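Local coordinates for nitrite oxidoreductase subunit A (Kuenenia stuttgartiensis, PDB 7B04), which holds a molybdenum atom, two MD1 groups and an iron-sulfur cluster as a subunit of the molybdopterin oxidoreductase family, at residues E613-N618 with H1092-V1097; Y270-D275 with N658-V663; W617-R622 with T1060-M1065. All coordinates share one frame; numbering follows the deposited sequence.

Interaction 1. Residues E613-N618 with H1092-V1097; sequences EVAYWN and HCINTV
Ile1094 has CG1 anti to its carbonyl carbon (chi1 -74°) and CG2 anti to its backbone N. The extended chi2 of -167° carries CD1 on to Tyr616, while CG2 is left to meet Ala615. CD1 of Ile1094 lies over one face of the Tyr616 ring, offset toward the rim. It is 4.3 Å from the ring centroid, a CH-pi contact. The nearest rim atoms are CE1 and CZ of Tyr616. The other branch, CG2 of Ile1094, packs on Ala615 CB at 3.5 Å. Ala615 CB also touches CG2 of Thr1096, 3.7 Å away, and so sits against two methyl groups. Glu613 CG touches SG of Cys1093. Glu613 OE2 is probably hydrogen-bonded to Thr271 OG1, outside this pair. Thr1096 OG1 likewise turns to other partners, to Trp272 O and probably to Lys661 NZ. All the touching residues are buried. This is apolar packing of a loop, the one before strand 1102-1109, on short helix 615-618. It lies in the interior of a molybdopterin oxidoreductase fold, with the Thr1096 side chain about 6 Å from an MD1.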
loop_
_atom_site.group_PDB
_atom_site.type_symbol
_atom_site.label_atom_id
_atom_site.label_comp_id
_atom_site.label_asym_id
_atom_site.label_seq_id
_atom_site.Cartn_x
_atom_site.Cartn_y
_atom_site.Cartn_z
ATOM N N GLU B 613 16.005 15.884 -20.600
ATOM C CA GLU B 613 15.973 14.866 -19.560
ATOM C C GLU B 613 16.324 15.476 -18.209
ATOM O O GLU B 613 17.262 16.270 -18.096
ATOM C CB GLU B 613 16.938 13.727 -19.883
ATOM C CG GLU B 613 16.383 12.359 -19.561
ATOM C CD GLU B 613 16.142 12.149 -18.088
ATOM O OE1 GLU B 613 16.860 12.765 -17.284
ATOM O OE2 GLU B 613 15.229 11.379 -17.733
ATOM N N VAL B 614 15.561 15.094 -17.183
ATOM C CA VAL B 614 15.745 15.673 -15.855
ATOM C C VAL B 614 17.076 15.252 -15.232
ATOM O O VAL B 614 17.664 16.009 -14.450
ATOM C CB VAL B 614 14.555 15.285 -14.956
ATOM C CG1 VAL B 614 14.743 15.810 -13.540
ATOM C CG2 VAL B 614 13.251 15.793 -15.549
ATOM N N ALA B 615 17.586 14.062 -15.574
ATOM C CA ALA B 615 18.747 13.518 -14.866
ATOM C C ALA B 615 19.967 14.423 -14.964
ATOM O O ALA B 615 20.837 14.378 -14.088
ATOM C CB ALA B 615 19.095 12.126 -15.384
ATOM N N TYR B 616 20.061 15.238 -16.017
ATOM C CA TYR B 616 21.187 16.161 -16.118
ATOM C C TYR B 616 21.196 17.133 -14.947
ATOM O O TYR B 616 22.257 17.426 -14.384
ATOM C CB TYR B 616 21.138 16.906 -17.451
ATOM C CG TYR B 616 21.310 15.988 -18.636
ATOM C CD1 TYR B 616 22.563 15.509 -18.990
ATOM C CD2 TYR B 616 20.217 15.584 -19.390
ATOM C CE1 TYR B 616 22.726 14.662 -20.067
ATOM C CE2 TYR B 616 20.369 14.737 -20.470
ATOM C CZ TYR B 616 21.626 14.279 -20.803
ATOM O OH TYR B 616 21.784 13.434 -21.875
ATOM N N TRP B 617 20.022 17.630 -14.557
ATOM C CA TRP B 617 19.914 18.397 -13.320
ATOM C C TRP B 617 20.399 17.577 -12.129
ATOM O O TRP B 617 21.190 18.056 -11.308
ATOM C CB TRP B 617 18.471 18.856 -13.114
ATOM C CG TRP B 617 18.188 19.268 -11.714
ATOM C CD1 TRP B 617 18.584 20.421 -11.101
ATOM C CD2 TRP B 617 17.457 18.523 -10.735
ATOM N NE1 TRP B 617 18.139 20.443 -9.802
ATOM C CE2 TRP B 617 17.445 19.289 -9.552
ATOM C CE3 TRP B 617 16.810 17.285 -10.744
ATOM C CZ2 TRP B 617 16.811 18.857 -8.394
ATOM C CZ3 TRP B 617 16.182 16.859 -9.592
ATOM C CH2 TRP B 617 16.186 17.645 -8.434
ATOM N N ASN B 618 19.922 16.332 -12.017
ATOM C CA ASN B 618 20.339 15.447 -10.933
ATOM C C ASN B 618 21.830 15.142 -10.974
ATOM O O ASN B 618 22.399 14.741 -9.952
ATOM C CB ASN B 618 19.552 14.139 -10.995
ATOM C CG ASN B 618 19.550 13.390 -9.674
ATOM O OD1 ASN B 618 18.877 12.371 -9.530
ATOM N ND2 ASN B 618 20.297 13.897 -8.701
ATOM N N HIS B 1092 14.623 6.635 -25.246
ATOM C CA HIS B 1092 16.070 6.687 -25.440
ATOM C C HIS B 1092 16.678 7.996 -24.928
ATOM O O HIS B 1092 17.168 8.849 -25.686
ATOM C CB HIS B 1092 16.453 6.506 -26.895
ATOM C CG HIS B 1092 17.927 6.333 -27.082
ATOM N ND1 HIS B 1092 18.654 5.426 -26.340
ATOM C CD2 HIS B 1092 18.824 7.020 -27.829
ATOM C CE1 HIS B 1092 19.926 5.512 -26.676
ATOM N NE2 HIS B 1092 20.055 6.472 -27.573
ATOM N N CYS B 1093 16.623 8.161 -23.614
ATOM C CA CYS B 1093 17.445 9.134 -22.914
ATOM C C CYS B 1093 17.831 8.506 -21.578
ATOM O O CYS B 1093 17.619 7.305 -21.351
ATOM C CB CYS B 1093 16.733 10.497 -22.821
ATOM S SG CYS B 1093 15.144 10.526 -22.016
ATOM N N ILE B 1094 18.470 9.307 -20.719
ATOM C CA ILE B 1094 19.041 8.781 -19.479
ATOM C C ILE B 1094 17.955 8.150 -18.625
ATOM O O ILE B 1094 16.912 8.762 -18.355
ATOM C CB ILE B 1094 19.756 9.875 -18.672
ATOM C CG1 ILE B 1094 21.092 10.262 -19.294
ATOM C CG2 ILE B 1094 20.042 9.380 -17.283
ATOM C CD1 ILE B 1094 21.976 11.112 -18.342
ATOM N N ASN B 1095 18.210 6.922 -18.180
ATOM C CA ASN B 1095 17.299 6.166 -17.328
ATOM C C ASN B 1095 17.951 6.050 -15.956
ATOM O O ASN B 1095 18.895 5.275 -15.772
ATOM C CB ASN B 1095 17.029 4.790 -17.915
ATOM C CG ASN B 1095 15.612 4.331 -17.669
ATOM O OD1 ASN B 1095 14.663 4.883 -18.226
ATOM N ND2 ASN B 1095 15.455 3.325 -16.819
ATOM N N THR B 1096 17.474 6.849 -15.007
ATOM C CA THR B 1096 18.151 6.979 -13.725
ATOM C C THR B 1096 18.124 5.668 -12.951
ATOM O O THR B 1096 17.179 4.872 -13.044
ATOM C CB THR B 1096 17.512 8.071 -12.891
ATOM O OG1 THR B 1096 16.228 7.625 -12.442
ATOM C CG2 THR B 1096 17.403 9.352 -13.704
ATOM N N VAL B 1097 19.185 5.448 -12.179
ATOM C CA VAL B 1097 19.364 4.207 -11.429
ATOM C C VAL B 1097 19.643 4.502 -9.961
ATOM O O VAL B 1097 20.771 4.879 -9.605
ATOM C CB VAL B 1097 20.500 3.382 -12.048
ATOM C CG1 VAL B 1097 20.002 2.744 -13.303
ATOM C CG2 VAL B 1097 21.737 4.272 -12.339
#

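Interaction 2. Residues Y270-D275 with N658-V663; sequences YTWHGD and NNAKHV. With MO (molybdenum atom), chain C; MD1 (phosphoric acid 4-(2-amino-4-oxo-3,4,5,6,-tetrahydro-pteridin-6-yl)-2-hydroxy-3,4-dimercapto-but-3-en-yl ester guanylate ester), chain D.
Trp272 and Ala660 make the apolar part of the contact. CZ2 of the indole meets the alanine at the ring edge, with Ala660 CA near the ring plane and Ala660 CB 4.0 Å from CZ2. Trp272 has CG anti to its backbone N (chi1 161°), and from there the indole extends to Ala660.

Lys661 NZ stands almost on the normal of the six-membered ring of Trp272, but 5.6 Å from its centroid, at most a weak cation-pi attraction. The strongest polar partner of NZ is probably Thr1096 OG1, outside both segments.

The bound groups supply the stronger contacts. The molybdenum atom takes both carboxylate oxygens of Asp275, OD1 and OD2, each at 2.1 Å. MD1 gives it S12 and S13, and two further atoms from elsewhere complete its ligands. MD1 lies over one face of the His273 ring, with C10 3.4 Å above the ring plane and offset toward the rim. The Lys661 chain touches the pterin part of MD1; its CE lies 3.1 Å from N8. Asn659 reaches the phosphates instead. Its ND2 donates to O1B of MD1 at 2.9 Å, with an N-H...O angle of 159°, and more weakly to O2A. One amide nitrogen thus bridges the two phosphate groups.

Within 270-275, a type I turn from Thr271 to Gly274 leads on to the metal-binding Asp275. Both segments follow parallel strands of one mixed sheet, 265-266 and 648-652. His662 is the N-cap of helix 663-670, and helix 615-618 covers the pair, with Asn618 touching Trp272 and Trp617 touching Ala660.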
loop_
_atom_site.group_PDB
_atom_site.type_symbol
_atom_site.label_atom_id
_atom_site.label_comp_id
_atom_site.label_asym_id
_atom_site.label_seq_id
_atom_site.Cartn_x
_atom_site.Cartn_y
_atom_site.Cartn_z
ATOM N N TYR B 270 9.254 9.698 -17.807
ATOM C CA TYR B 270 9.430 8.249 -17.785
ATOM C C TYR B 270 10.872 7.882 -17.467
ATOM O O TYR B 270 11.139 7.075 -16.569
ATOM C CB TYR B 270 8.998 7.676 -19.136
ATOM C CG TYR B 270 8.832 6.171 -19.205
ATOM C CD1 TYR B 270 8.245 5.465 -18.167
ATOM C CD2 TYR B 270 9.217 5.468 -20.338
ATOM C CE1 TYR B 270 8.066 4.096 -18.248
ATOM C CE2 TYR B 270 9.045 4.101 -20.426
ATOM C CZ TYR B 270 8.475 3.418 -19.374
ATOM O OH TYR B 270 8.306 2.054 -19.456
ATOM N N THR B 271 11.812 8.440 -18.222
ATOM C CA THR B 271 13.219 8.129 -18.014
ATOM C C THR B 271 13.731 8.660 -16.680
ATOM O O THR B 271 14.500 7.977 -15.994
ATOM C CB THR B 271 14.023 8.685 -19.177
ATOM O OG1 THR B 271 13.875 10.112 -19.222
ATOM C CG2 THR B 271 13.507 8.078 -20.459
ATOM N N TRP B 272 13.349 9.890 -16.317
ATOM C CA TRP B 272 13.807 10.482 -15.061
ATOM C C TRP B 272 13.558 9.560 -13.876
ATOM O O TRP B 272 14.385 9.469 -12.961
ATOM C CB TRP B 272 13.121 11.830 -14.840
ATOM C CG TRP B 272 13.171 12.303 -13.422
ATOM C CD1 TRP B 272 12.111 12.590 -12.616
ATOM C CD2 TRP B 272 14.346 12.541 -12.639
ATOM N NE1 TRP B 272 12.551 12.996 -11.380
ATOM C CE2 TRP B 272 13.920 12.975 -11.368
ATOM C CE3 TRP B 272 15.717 12.433 -12.890
ATOM C CZ2 TRP B 272 14.816 13.298 -10.353
ATOM C CZ3 TRP B 272 16.601 12.753 -11.883
ATOM C CH2 TRP B 272 16.148 13.181 -10.630
ATOM N N HIS B 273 12.418 8.877 -13.864
ATOM C CA HIS B 273 12.093 7.972 -12.772
ATOM C C HIS B 273 12.791 6.620 -12.888
ATOM O O HIS B 273 12.628 5.781 -11.997
ATOM C CB HIS B 273 10.574 7.784 -12.703
ATOM C CG HIS B 273 9.831 9.012 -12.274
ATOM N ND1 HIS B 273 8.473 9.161 -12.455
ATOM C CD2 HIS B 273 10.256 10.147 -11.670
ATOM C CE1 HIS B 273 8.096 10.338 -11.990
ATOM N NE2 HIS B 273 9.157 10.953 -11.502
ATOM N N GLY B 274 13.582 6.393 -13.934
ATOM C CA GLY B 274 14.179 5.086 -14.123
ATOM C C GLY B 274 13.205 4.021 -14.558
ATOM O O GLY B 274 13.472 2.832 -14.369
ATOM N N ASP B 275 12.081 4.422 -15.148
ATOM C CA ASP B 275 10.991 3.509 -15.454
ATOM C C ASP B 275 11.109 2.859 -16.833
ATOM O O ASP B 275 10.565 1.765 -17.032
ATOM C CB ASP B 275 9.656 4.253 -15.346
ATOM C CG ASP B 275 9.280 4.605 -13.911
ATOM O OD1 ASP B 275 9.699 3.897 -12.973
ATOM O OD2 ASP B 275 8.542 5.597 -13.731
ATOM N N ASN B 658 11.654 16.359 -3.396
ATOM C CA ASN B 658 11.607 15.354 -2.339
ATOM C C ASN B 658 11.978 13.979 -2.874
ATOM O O ASN B 658 12.750 13.247 -2.244
ATOM C CB ASN B 658 10.218 15.336 -1.699
ATOM C CG ASN B 658 10.100 14.337 -0.565
ATOM O OD1 ASN B 658 10.109 14.716 0.606
ATOM N ND2 ASN B 658 9.959 13.059 -0.903
ATOM N N ASN B 659 11.452 13.617 -4.041
ATOM C CA ASN B 659 11.726 12.309 -4.618
ATOM C C ASN B 659 12.950 12.311 -5.523
ATOM O O ASN B 659 13.291 11.262 -6.081
ATOM C CB ASN B 659 10.513 11.808 -5.409
ATOM C CG ASN B 659 9.293 11.600 -4.538
ATOM O OD1 ASN B 659 9.405 11.199 -3.379
ATOM N ND2 ASN B 659 8.118 11.862 -5.096
ATOM N N ALA B 660 13.613 13.452 -5.687
ATOM C CA ALA B 660 14.823 13.480 -6.491
ATOM C C ALA B 660 15.927 12.677 -5.825
ATOM O O ALA B 660 16.056 12.648 -4.598
ATOM C CB ALA B 660 15.306 14.912 -6.700
ATOM N N LYS B 661 16.747 12.045 -6.652
ATOM C CA LYS B 661 17.823 11.195 -6.172
ATOM C C LYS B 661 19.038 12.062 -5.881
ATOM O O LYS B 661 19.338 12.996 -6.631
ATOM C CB LYS B 661 18.122 10.104 -7.193
ATOM C CG LYS B 661 16.835 9.456 -7.652
ATOM C CD LYS B 661 16.992 8.692 -8.936
ATOM C CE LYS B 661 15.695 8.750 -9.710
ATOM N NZ LYS B 661 15.347 7.425 -10.295
ATOM N N HIS B 662 19.724 11.745 -4.779
ATOM C CA HIS B 662 20.868 12.513 -4.288
ATOM C C HIS B 662 20.370 13.888 -3.835
ATOM O O HIS B 662 20.936 14.926 -4.176
ATOM C CB HIS B 662 21.966 12.632 -5.354
ATOM C CG HIS B 662 23.358 12.651 -4.805
ATOM N ND1 HIS B 662 23.745 13.490 -3.786
ATOM C CD2 HIS B 662 24.465 11.953 -5.155
ATOM C CE1 HIS B 662 25.026 13.303 -3.520
ATOM N NE2 HIS B 662 25.486 12.374 -4.337
ATOM N N VAL B 663 19.305 13.868 -3.026
ATOM C CA VAL B 663 18.491 15.058 -2.787
ATOM C C VAL B 663 19.269 16.129 -2.032
ATOM O O VAL B 663 19.165 17.321 -2.342
ATOM C CB VAL B 663 17.188 14.677 -2.054
ATOM C CG1 VAL B 663 17.482 14.019 -0.714
ATOM C CG2 VAL B 663 16.317 15.903 -1.855
HETATM MO MO MO C . 8.119 4.762 -11.809
HETATM P PB MD1 D . 6.611 11.356 -8.400
HETATM O O3B MD1 D . 5.731 10.679 -7.186
HETATM O O1B MD1 D . 7.346 12.547 -7.836
HETATM O O2B MD1 D . 5.673 11.820 -9.488
HETATM O O3A MD1 D . 7.700 10.303 -9.062
HETATM C C10 MD1 D . 7.559 8.917 -8.940
HETATM C C11 MD1 D . 8.965 8.274 -8.761
HETATM O O11 MD1 D . 9.239 8.039 -7.195
HETATM C C12 MD1 D . 9.079 7.155 -9.478
HETATM S S12 MD1 D . 7.617 6.523 -10.351
HETATM C C13 MD1 D . 10.375 6.312 -9.661
HETATM S S13 MD1 D . 10.149 4.842 -10.706
HETATM C C14 MD1 D . 11.707 6.519 -9.112
HETATM N N15 MD1 D . 11.889 5.366 -8.016
HETATM C C16 MD1 D . 12.944 5.542 -7.096
HETATM C C15 MD1 D . 13.342 4.396 -6.235
HETATM O O14 MD1 D . 12.780 3.359 -6.342
HETATM N N17 MD1 D . 14.443 4.553 -5.247
HETATM C C17 MD1 D . 15.168 5.908 -5.105
HETATM N N16 MD1 D . 16.244 6.057 -4.144
HETATM N N18 MD1 D . 14.776 7.077 -5.975
HETATM C C20 MD1 D . 13.716 6.948 -6.940
HETATM N N8 MD1 D . 13.386 8.069 -7.717
HETATM C C7 MD1 D . 12.140 7.902 -8.705
HETATM P PA MD1 D . 4.454 11.434 -6.463
HETATM O O1A MD1 D . 3.480 10.417 -5.920
HETATM O O2A MD1 D . 4.999 12.261 -5.335
HETATM O "O5'" MD1 D . 3.662 12.488 -7.447
HETATM C "C5'" MD1 D . 2.441 12.978 -6.965
HETATM C "C4'" MD1 D . 2.628 14.393 -6.316
HETATM O "O4'" MD1 D . 1.575 15.376 -6.902
HETATM C "C1'" MD1 D . 0.482 15.514 -5.800
HETATM N N9 MD1 D . -0.882 15.332 -6.370
HETATM C C4 MD1 D . -1.345 16.238 -7.215
HETATM N N3 MD1 D . -0.734 17.482 -7.749
HETATM C C2 MD1 D . -1.485 18.306 -8.686
HETATM N N2 MD1 D . -0.884 19.515 -9.201
HETATM N N1 MD1 D . -2.811 17.930 -9.103
HETATM C C6 MD1 D . -3.392 16.732 -8.586
HETATM O O6 MD1 D . -4.482 16.418 -8.925
HETATM C C5 MD1 D . -2.598 15.866 -7.598
HETATM N N7 MD1 D . -2.885 14.729 -6.974
HETATM C C8 MD1 D . -1.826 14.387 -6.207
HETATM C "C2'" MD1 D . 0.743 14.617 -4.935
HETATM O "O2'" MD1 D . 0.410 15.095 -3.597
HETATM C "C3'" MD1 D . 2.373 14.351 -5.063
HETATM O "O3'" MD1 D . 3.087 15.407 -4.356
#

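Interaction 3. Residues W617-R622 with T1060-M1065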
loop_
_atom_site.group_PDB
_atom_site.type_symbol
_atom_site.label_atom_id
_atom_site.label_comp_id
_atom_site.label_asym_id
_atom_site.label_seq_id
_atom_site.Cartn_x
_atom_site.Cartn_y
_atom_site.Cartn_z
ATOM N N TRP B 617 20.022 17.630 -14.557
ATOM C CA TRP B 617 19.914 18.397 -13.320
ATOM C C TRP B 617 20.399 17.577 -12.129
ATOM O O TRP B 617 21.190 18.056 -11.308
ATOM C CB TRP B 617 18.471 18.856 -13.114
ATOM C CG TRP B 617 18.188 19.268 -11.714
ATOM C CD1 TRP B 617 18.584 20.421 -11.101
ATOM C CD2 TRP B 617 17.457 18.523 -10.735
ATOM N NE1 TRP B 617 18.139 20.443 -9.802
ATOM C CE2 TRP B 617 17.445 19.289 -9.552
ATOM C CE3 TRP B 617 16.810 17.285 -10.744
ATOM C CZ2 TRP B 617 16.811 18.857 -8.394
ATOM C CZ3 TRP B 617 16.182 16.859 -9.592
ATOM C CH2 TRP B 617 16.186 17.645 -8.434
ATOM N N ASN B 618 19.922 16.332 -12.017
ATOM C CA ASN B 618 20.339 15.447 -10.933
ATOM C C ASN B 618 21.830 15.142 -10.974
ATOM O O ASN B 618 22.399 14.741 -9.952
ATOM C CB ASN B 618 19.552 14.139 -10.995
ATOM C CG ASN B 618 19.550 13.390 -9.674
ATOM O OD1 ASN B 618 18.877 12.371 -9.530
ATOM N ND2 ASN B 618 20.297 13.897 -8.701
ATOM N N HIS B 619 22.475 15.322 -12.126
ATOM C CA HIS B 619 23.905 15.084 -12.281
ATOM C C HIS B 619 24.738 16.292 -11.884
ATOM O O HIS B 619 25.858 16.461 -12.385
ATOM C CB HIS B 619 24.214 14.675 -13.722
ATOM C CG HIS B 619 25.472 13.879 -13.863
ATOM N ND1 HIS B 619 25.557 12.556 -13.492
ATOM C CD2 HIS B 619 26.697 14.220 -14.329
ATOM C CE1 HIS B 619 26.778 12.114 -13.725
ATOM N NE2 HIS B 619 27.491 13.103 -14.232
ATOM N N SER B 620 24.200 17.148 -11.014
ATOM C CA SER B 620 24.812 18.428 -10.663
ATOM C C SER B 620 24.877 19.337 -11.887
ATOM O O SER B 620 25.838 20.083 -12.086
ATOM C CB SER B 620 26.196 18.247 -10.028
ATOM O OG SER B 620 26.088 17.651 -8.747
ATOM N N GLU B 621 23.829 19.261 -12.711
ATOM C CA GLU B 621 23.636 20.143 -13.863
ATOM C C GLU B 621 24.802 20.069 -14.851
ATOM O O GLU B 621 25.234 21.080 -15.408
ATOM C CB GLU B 621 23.402 21.579 -13.397
ATOM C CG GLU B 621 22.712 22.439 -14.418
ATOM C CD GLU B 621 21.602 23.246 -13.813
ATOM O OE1 GLU B 621 20.448 22.980 -14.178
ATOM O OE2 GLU B 621 21.878 24.128 -12.972
ATOM N N ARG B 622 25.324 18.864 -15.070
ATOM C CA ARG B 622 26.415 18.651 -16.015
ATOM C C ARG B 622 26.138 17.423 -16.872
ATOM O O ARG B 622 25.560 16.442 -16.380
ATOM C CB ARG B 622 27.763 18.491 -15.297
ATOM C CG ARG B 622 28.118 19.654 -14.374
ATOM C CD ARG B 622 28.389 20.933 -15.158
ATOM N NE ARG B 622 28.871 22.014 -14.303
ATOM C CZ ARG B 622 28.089 22.912 -13.713
ATOM N NH1 ARG B 622 26.773 22.868 -13.886
ATOM N NH2 ARG B 622 28.620 23.859 -12.951
ATOM N N THR B 1060 22.062 7.632 -2.379
ATOM C CA THR B 1060 21.697 7.404 -3.768
ATOM C C THR B 1060 22.352 8.460 -4.647
ATOM O O THR B 1060 22.716 9.546 -4.187
ATOM C CB THR B 1060 20.176 7.437 -3.948
ATOM O OG1 THR B 1060 19.835 6.985 -5.263
ATOM C CG2 THR B 1060 19.677 8.840 -3.766
ATOM N N ARG B 1061 22.522 8.116 -5.923
ATOM C CA ARG B 1061 23.288 8.955 -6.833
ATOM C C ARG B 1061 22.792 8.794 -8.261
ATOM O O ARG B 1061 22.173 7.788 -8.622
ATOM C CB ARG B 1061 24.777 8.605 -6.774
ATOM C CG ARG B 1061 25.603 9.140 -7.901
ATOM C CD ARG B 1061 27.063 8.814 -7.924
ATOM N NE ARG B 1061 27.582 9.712 -8.937
ATOM C CZ ARG B 1061 27.914 10.967 -8.682
ATOM N NH1 ARG B 1061 27.831 11.439 -7.445
ATOM N NH2 ARG B 1061 28.326 11.750 -9.660
ATOM N N ASP B 1062 23.098 9.802 -9.075
ATOM C CA ASP B 1062 22.787 9.787 -10.490
ATOM C C ASP B 1062 23.970 9.231 -11.274
ATOM O O ASP B 1062 25.128 9.550 -10.989
ATOM C CB ASP B 1062 22.465 11.197 -10.975
ATOM C CG ASP B 1062 22.061 11.223 -12.419
ATOM O OD1 ASP B 1062 21.027 10.607 -12.745
ATOM O OD2 ASP B 1062 22.777 11.848 -13.227
ATOM N N TRP B 1063 23.666 8.400 -12.266
ATOM C CA TRP B 1063 24.663 7.803 -13.146
ATOM C C TRP B 1063 24.329 8.179 -14.582
ATOM O O TRP B 1063 23.201 7.957 -15.036
ATOM C CB TRP B 1063 24.704 6.284 -12.969
ATOM C CG TRP B 1063 25.283 5.862 -11.654
ATOM C CD1 TRP B 1063 24.598 5.548 -10.516
ATOM C CD2 TRP B 1063 26.672 5.711 -11.341
ATOM N NE1 TRP B 1063 25.476 5.210 -9.514
ATOM C CE2 TRP B 1063 26.754 5.301 -9.995
ATOM C CE3 TRP B 1063 27.854 5.882 -12.068
ATOM C CZ2 TRP B 1063 27.972 5.060 -9.364
ATOM C CZ3 TRP B 1063 29.061 5.641 -11.438
ATOM C CH2 TRP B 1063 29.111 5.234 -10.100
ATOM N N SER B 1064 25.296 8.765 -15.285
ATOM C CA SER B 1064 25.115 9.180 -16.677
ATOM C C SER B 1064 25.559 8.048 -17.599
ATOM O O SER B 1064 26.753 7.854 -17.830
ATOM C CB SER B 1064 25.891 10.461 -16.957
ATOM O OG SER B 1064 25.587 10.960 -18.246
ATOM N N MET B 1065 24.598 7.312 -18.146
ATOM C CA MET B 1065 24.913 6.180 -19.014
ATOM C C MET B 1065 25.362 6.652 -20.390
ATOM O O MET B 1065 24.622 7.388 -21.049
ATOM C CB MET B 1065 23.708 5.275 -19.179
ATOM C CG MET B 1065 23.479 4.363 -18.024
ATOM S SD MET B 1065 22.891 5.291 -16.613
ATOM C CE MET B 1065 22.212 3.936 -15.695
#
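His619, the first residue to leave helical geometry after helix 615-618, comes closest to Asp1062 of the irregular segment 1060-1065, CA to CA 5.7 Å. The two form a His-carboxylate hydrogen bond in the interior of this molybdopterin oxidoreductase. It ties the end of the helix to the loop before strand 1075-1076, whose Thr1060 belongs to an MD1 pocket.

ND1 of His619 donates to OD2 of Asp1062 at 2.9 Å. The bond is somewhat bent, with an N-H...O angle of 140°. The oxygen lies close to the imidazole plane and is met on its anti side. The carboxylate itself is turned 77° from the ring. His619 has CG anti to its backbone N, which sets the start of the ring that reaches the aspartate. The CB of Asp1062 points toward 617-622. On the far side of the imidazole, NE2 has a weak hydrogen bond to Glu883 OE2; two acidic partners would be expected to favour a protonated ring, although Arg1061, itself in a salt bridge with Asp983, lies near enough to oppose this.

Asn618 packs on the same aspartate. Its amide and the carboxylate are stacked, their planes 22° apart, and Asn618 CG is 3.9 Å from Asp1062 CB. The amide nitrogen ND2 is used elsewhere, probably in a hydrogen bond to Lys661 O. Ser1064 closes the contact. Its OG is hydrogen-bonded to Gln1069 NE2, while its CB sits over one face of the His619 ring, 4.1 Å from the centroid and nearest to CE1.

Overall arrangement
The three contacts lie close together in the buried interior of the chain. The centres of interactions 1 and 2 are 8 Å apart, those of 1 and 3 are 7 Å apart, and those of 2 and 3 are 10 Å apart. Interactions 1 and 3 share Trp617 and Asn618 of helix 615-618. Along the chain the order is 270-275, 613-622, 658-663, 1060-1065 and 1092-1097, so interaction 2 crosses both of the others. Only interaction 2 binds the molybdenum atom directly. The other two join its surroundings to loops from late in the sequence. Distant parts of the chain thus meet around one cofactor site.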